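Local structure of L-threonine dehydrogenase (2YY7) at residues Lys21-Tyr26 against Val44-Phe49. The protein probably oxidises L-threonine at its 3-hydroxyl group with NAD as cofactor, as a member of the NAD-dependent epimerase/dehydratase family. Residues are numbered along the deposited sequence; the frame is centred on the assembly and turned at random.
Sequences KLRKLY and VNSGPF
Arg23 reaches from helix 13-26 to the turn at Ser46-Pro48, and its guanidinium lies against the backbone of that turn. Gly47 CA sits over one face of the group, toward its rim and 3.3 Å above the plane, with CZ at 3.6 Å from Gly47 CA. Pro48 O lies at the edge of the group and in its plane, 3.0 Å from Arg23 NH2, and the proline ring adds a looser contact through CD, 3.7 Å from the same nitrogen. Ser46 O approaches NH1 obliquely, at an angle poor for a hydrogen bond. Here the link is instead made through water: a single molecule accepts from Arg23 NH1 at 3.1 Å and donates to Ser46 OG at 3.0 Å.

The long reach comes from a side chain extended from CG to NE, leaving the helix with CG anti to the carbonyl carbon (chi1 -77°). Glycine suits the turn twice over, because a CB at Gly47 would collide with Arg23 CZ and, at phi 154° and psi 179°, with the preceding carbonyl oxygen. Beyond the two segments, NH2 bonds to Val31 O and NH1 weakly to Val43 O, while Ser46 OG is held by Asp42 O. With Arg23 cut back to an alanine, Val31 O and the bridging water would probably lose this donor and a gap would open over Gly47.

Ser46 is the first residue to leave helical geometry after helix 42-45, and Pro48 makes a backbone hydrogen bond with Ala33 just before strand 49-51 begins. The arginine thus ties the first helix of the Rossmann fold to the connection between two neighbouring parallel strands, 31-35 and 49-51, at the edge of the NAD-binding sheet, with the Arg23 side chain about 13 Å from the bound NAD.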
ATOM      1  N   LYS A  21      -9.870 -28.496 -10.985  1.00 16.27           N
ATOM      2  CA  LYS A  21     -10.294 -27.974 -12.279  1.00 15.62           C
ATOM      3  C   LYS A  21      -9.129 -27.867 -13.263  1.00 14.69           C
ATOM      4  O   LYS A  21      -9.256 -28.232 -14.432  1.00 13.59           O
ATOM      5  CB  LYS A  21     -10.953 -26.608 -12.098  1.00 16.12           C
ATOM      6  CG  LYS A  21     -11.513 -26.001 -13.377  1.00 21.21           C
ATOM      7  CD  LYS A  21     -12.593 -26.864 -14.005  1.00 29.25           C
ATOM      8  CE  LYS A  21     -13.152 -26.198 -15.255  1.00 34.68           C
ATOM      9  NZ  LYS A  21     -14.189 -27.028 -15.924  1.00 38.31           N
ATOM     10  N   LEU A  22      -7.993 -27.368 -12.793  1.00 13.87           N
ATOM     11  CA  LEU A  22      -6.824 -27.237 -13.653  1.00 14.29           C
ATOM     12  C   LEU A  22      -6.363 -28.608 -14.153  1.00 14.68           C
ATOM     13  O   LEU A  22      -5.975 -28.758 -15.312  1.00 14.65           O
ATOM     14  CB  LEU A  22      -5.696 -26.543 -12.885  1.00 13.76           C
ATOM     15  CG  LEU A  22      -5.308 -25.108 -13.264  1.00 15.19           C
ATOM     16  CD1 LEU A  22      -6.448 -24.385 -13.944  1.00 14.02           C
ATOM     17  CD2 LEU A  22      -4.866 -24.373 -12.002  1.00 13.48           C
ATOM     18  N   ARG A  23      -6.409 -29.610 -13.278  1.00 14.53           N
ATOM     19  CA  ARG A  23      -5.996 -30.960 -13.649  1.00 14.95           C
ATOM     20  C   ARG A  23      -6.923 -31.593 -14.686  1.00 16.52           C
ATOM     21  O   ARG A  23      -6.484 -32.408 -15.499  1.00 16.41           O
ATOM     22  CB  ARG A  23      -5.892 -31.846 -12.400  1.00 13.59           C
ATOM     23  CG  ARG A  23      -4.625 -31.564 -11.593  1.00 13.81           C
ATOM     24  CD  ARG A  23      -4.549 -32.339 -10.293  1.00 13.61           C
ATOM     25  NE  ARG A  23      -3.224 -32.200  -9.691  1.00 12.58           N
ATOM     26  CZ  ARG A  23      -2.931 -32.515  -8.433  1.00 12.46           C
ATOM     27  NH1 ARG A  23      -3.868 -32.988  -7.622  1.00 13.05           N
ATOM     28  NH2 ARG A  23      -1.690 -32.361  -7.986  1.00 12.35           N
ATOM     29  N   LYS A  24      -8.200 -31.214 -14.663  1.00 17.78           N
ATOM     30  CA  LYS A  24      -9.165 -31.733 -15.625  1.00 19.38           C
ATOM     31  C   LYS A  24      -8.912 -31.108 -16.994  1.00 19.54           C
ATOM     32  O   LYS A  24      -9.060 -31.763 -18.026  1.00 18.37           O
ATOM     33  CB  LYS A  24     -10.594 -31.407 -15.183  1.00 20.67           C
ATOM     34  CG  LYS A  24     -11.056 -32.168 -13.950  1.00 24.90           C
ATOM     35  CD  LYS A  24     -12.435 -31.718 -13.474  1.00 30.95           C
ATOM     36  CE  LYS A  24     -13.522 -31.961 -14.516  1.00 37.37           C
ATOM     37  NZ  LYS A  24     -13.443 -31.018 -15.670  1.00 41.16           N
ATOM     38  N   LEU A  25      -8.517 -29.838 -16.987  1.00 19.52           N
ATOM     39  CA  LEU A  25      -8.258 -29.098 -18.214  1.00 20.48           C
ATOM     40  C   LEU A  25      -6.893 -29.351 -18.831  1.00 20.72           C
ATOM     41  O   LEU A  25      -6.780 -29.456 -20.050  1.00 21.25           O
ATOM     42  CB  LEU A  25      -8.395 -27.591 -17.966  1.00 20.32           C
ATOM     43  CG  LEU A  25      -9.745 -26.990 -17.575  1.00 23.76           C
ATOM     44  CD1 LEU A  25      -9.571 -25.493 -17.344  1.00 25.35           C
ATOM     45  CD2 LEU A  25     -10.775 -27.245 -18.670  1.00 25.77           C
ATOM     46  N   TYR A  26      -5.856 -29.453 -18.005  1.00 20.36           N
ATOM     47  CA  TYR A  26      -4.512 -29.640 -18.539  1.00 20.76           C
ATOM     48  C   TYR A  26      -3.802 -30.943 -18.217  1.00 20.30           C
ATOM     49  O   TYR A  26      -2.675 -31.155 -18.665  1.00 21.30           O
ATOM     50  CB  TYR A  26      -3.614 -28.477 -18.111  1.00 21.26           C
ATOM     51  CG  TYR A  26      -4.137 -27.113 -18.507  1.00 22.49           C
ATOM     52  CD1 TYR A  26      -4.763 -26.291 -17.576  1.00 22.66           C
ATOM     53  CD2 TYR A  26      -4.010 -26.647 -19.815  1.00 21.90           C
ATOM     54  CE1 TYR A  26      -5.249 -25.036 -17.931  1.00 22.85           C
ATOM     55  CE2 TYR A  26      -4.496 -25.389 -20.182  1.00 24.11           C
ATOM     56  CZ  TYR A  26      -5.112 -24.592 -19.235  1.00 23.18           C
ATOM     57  OH  TYR A  26      -5.594 -23.348 -19.580  1.00 24.52           O
ATOM     58  N   VAL A  44      -4.200 -33.802  -2.137  1.00 31.19           N
ATOM     59  CA  VAL A  44      -2.857 -34.343  -1.950  1.00 30.23           C
ATOM     60  C   VAL A  44      -2.662 -35.700  -2.635  1.00 29.38           C
ATOM     61  O   VAL A  44      -1.632 -35.936  -3.266  1.00 28.43           O
ATOM     62  CB  VAL A  44      -2.516 -34.496  -0.446  1.00 30.04           C
ATOM     63  CG1 VAL A  44      -1.143 -35.128  -0.286  1.00 29.36           C
ATOM     64  CG2 VAL A  44      -2.543 -33.136   0.236  1.00 30.37           C
ATOM     65  N   ASN A  45      -3.651 -36.583  -2.518  1.00 28.50           N
ATOM     66  CA  ASN A  45      -3.554 -37.914  -3.115  1.00 28.61           C
ATOM     67  C   ASN A  45      -3.954 -38.000  -4.588  1.00 28.16           C
ATOM     68  O   ASN A  45      -3.616 -38.971  -5.262  1.00 29.39           O
ATOM     69  CB  ASN A  45      -4.399 -38.919  -2.323  1.00 29.17           C
ATOM     70  CG  ASN A  45      -3.978 -39.026  -0.871  1.00 29.97           C
ATOM     71  OD1 ASN A  45      -2.794 -39.130  -0.561  1.00 31.85           O
ATOM     72  ND2 ASN A  45      -4.954 -39.010   0.029  1.00 32.90           N
ATOM     73  N   SER A  46      -4.664 -36.998  -5.094  1.00 27.00           N
ATOM     74  CA  SER A  46      -5.102 -37.036  -6.487  1.00 25.88           C
ATOM     75  C   SER A  46      -4.125 -36.415  -7.483  1.00 24.35           C
ATOM     76  O   SER A  46      -4.542 -35.867  -8.506  1.00 24.44           O
ATOM     77  CB  SER A  46      -6.474 -36.367  -6.624  1.00 26.28           C
ATOM     78  OG  SER A  46      -6.417 -34.999  -6.259  1.00 28.97           O
ATOM     79  N   GLY A  47      -2.831 -36.507  -7.194  1.00 22.51           N
ATOM     80  CA  GLY A  47      -1.843 -35.946  -8.101  1.00 19.66           C
ATOM     81  C   GLY A  47      -0.536 -35.555  -7.435  1.00 18.11           C
ATOM     82  O   GLY A  47      -0.389 -35.703  -6.222  1.00 16.96           O
ATOM     83  N   PRO A  48       0.437 -35.046  -8.207  1.00 16.84           N
ATOM     84  CA  PRO A  48       1.737 -34.635  -7.670  1.00 16.51           C
ATOM     85  C   PRO A  48       1.596 -33.582  -6.573  1.00 16.19           C
ATOM     86  O   PRO A  48       1.013 -32.520  -6.794  1.00 15.93           O
ATOM     87  CB  PRO A  48       2.460 -34.086  -8.895  1.00 16.04           C
ATOM     88  CG  PRO A  48       1.880 -34.894 -10.016  1.00 16.06           C
ATOM     89  CD  PRO A  48       0.410 -34.886  -9.671  1.00 16.93           C
ATOM     90  N   PHE A  49       2.130 -33.882  -5.393  1.00 15.58           N
ATOM     91  CA  PHE A  49       2.068 -32.955  -4.267  1.00 14.17           C
ATOM     92  C   PHE A  49       3.461 -32.707  -3.696  1.00 14.31           C
ATOM     93  O   PHE A  49       4.274 -33.630  -3.587  1.00 14.16           O
ATOM     94  CB  PHE A  49       1.170 -33.508  -3.155  1.00 14.26           C
ATOM     95  CG  PHE A  49       1.055 -32.595  -1.966  1.00 13.08           C
ATOM     96  CD1 PHE A  49       0.128 -31.558  -1.956  1.00 13.25           C
ATOM     97  CD2 PHE A  49       1.909 -32.741  -0.877  1.00 14.77           C
ATOM     98  CE1 PHE A  49       0.051 -30.675  -0.873  1.00 13.10           C
ATOM     99  CE2 PHE A  49       1.843 -31.864   0.210  1.00 11.36           C
ATOM    100  CZ  PHE A  49       0.914 -30.831   0.211  1.00 12.53           C
TER
HETATM  101  O   HOH W   1      -6.912 -32.391  -7.621  1.00 22.07           O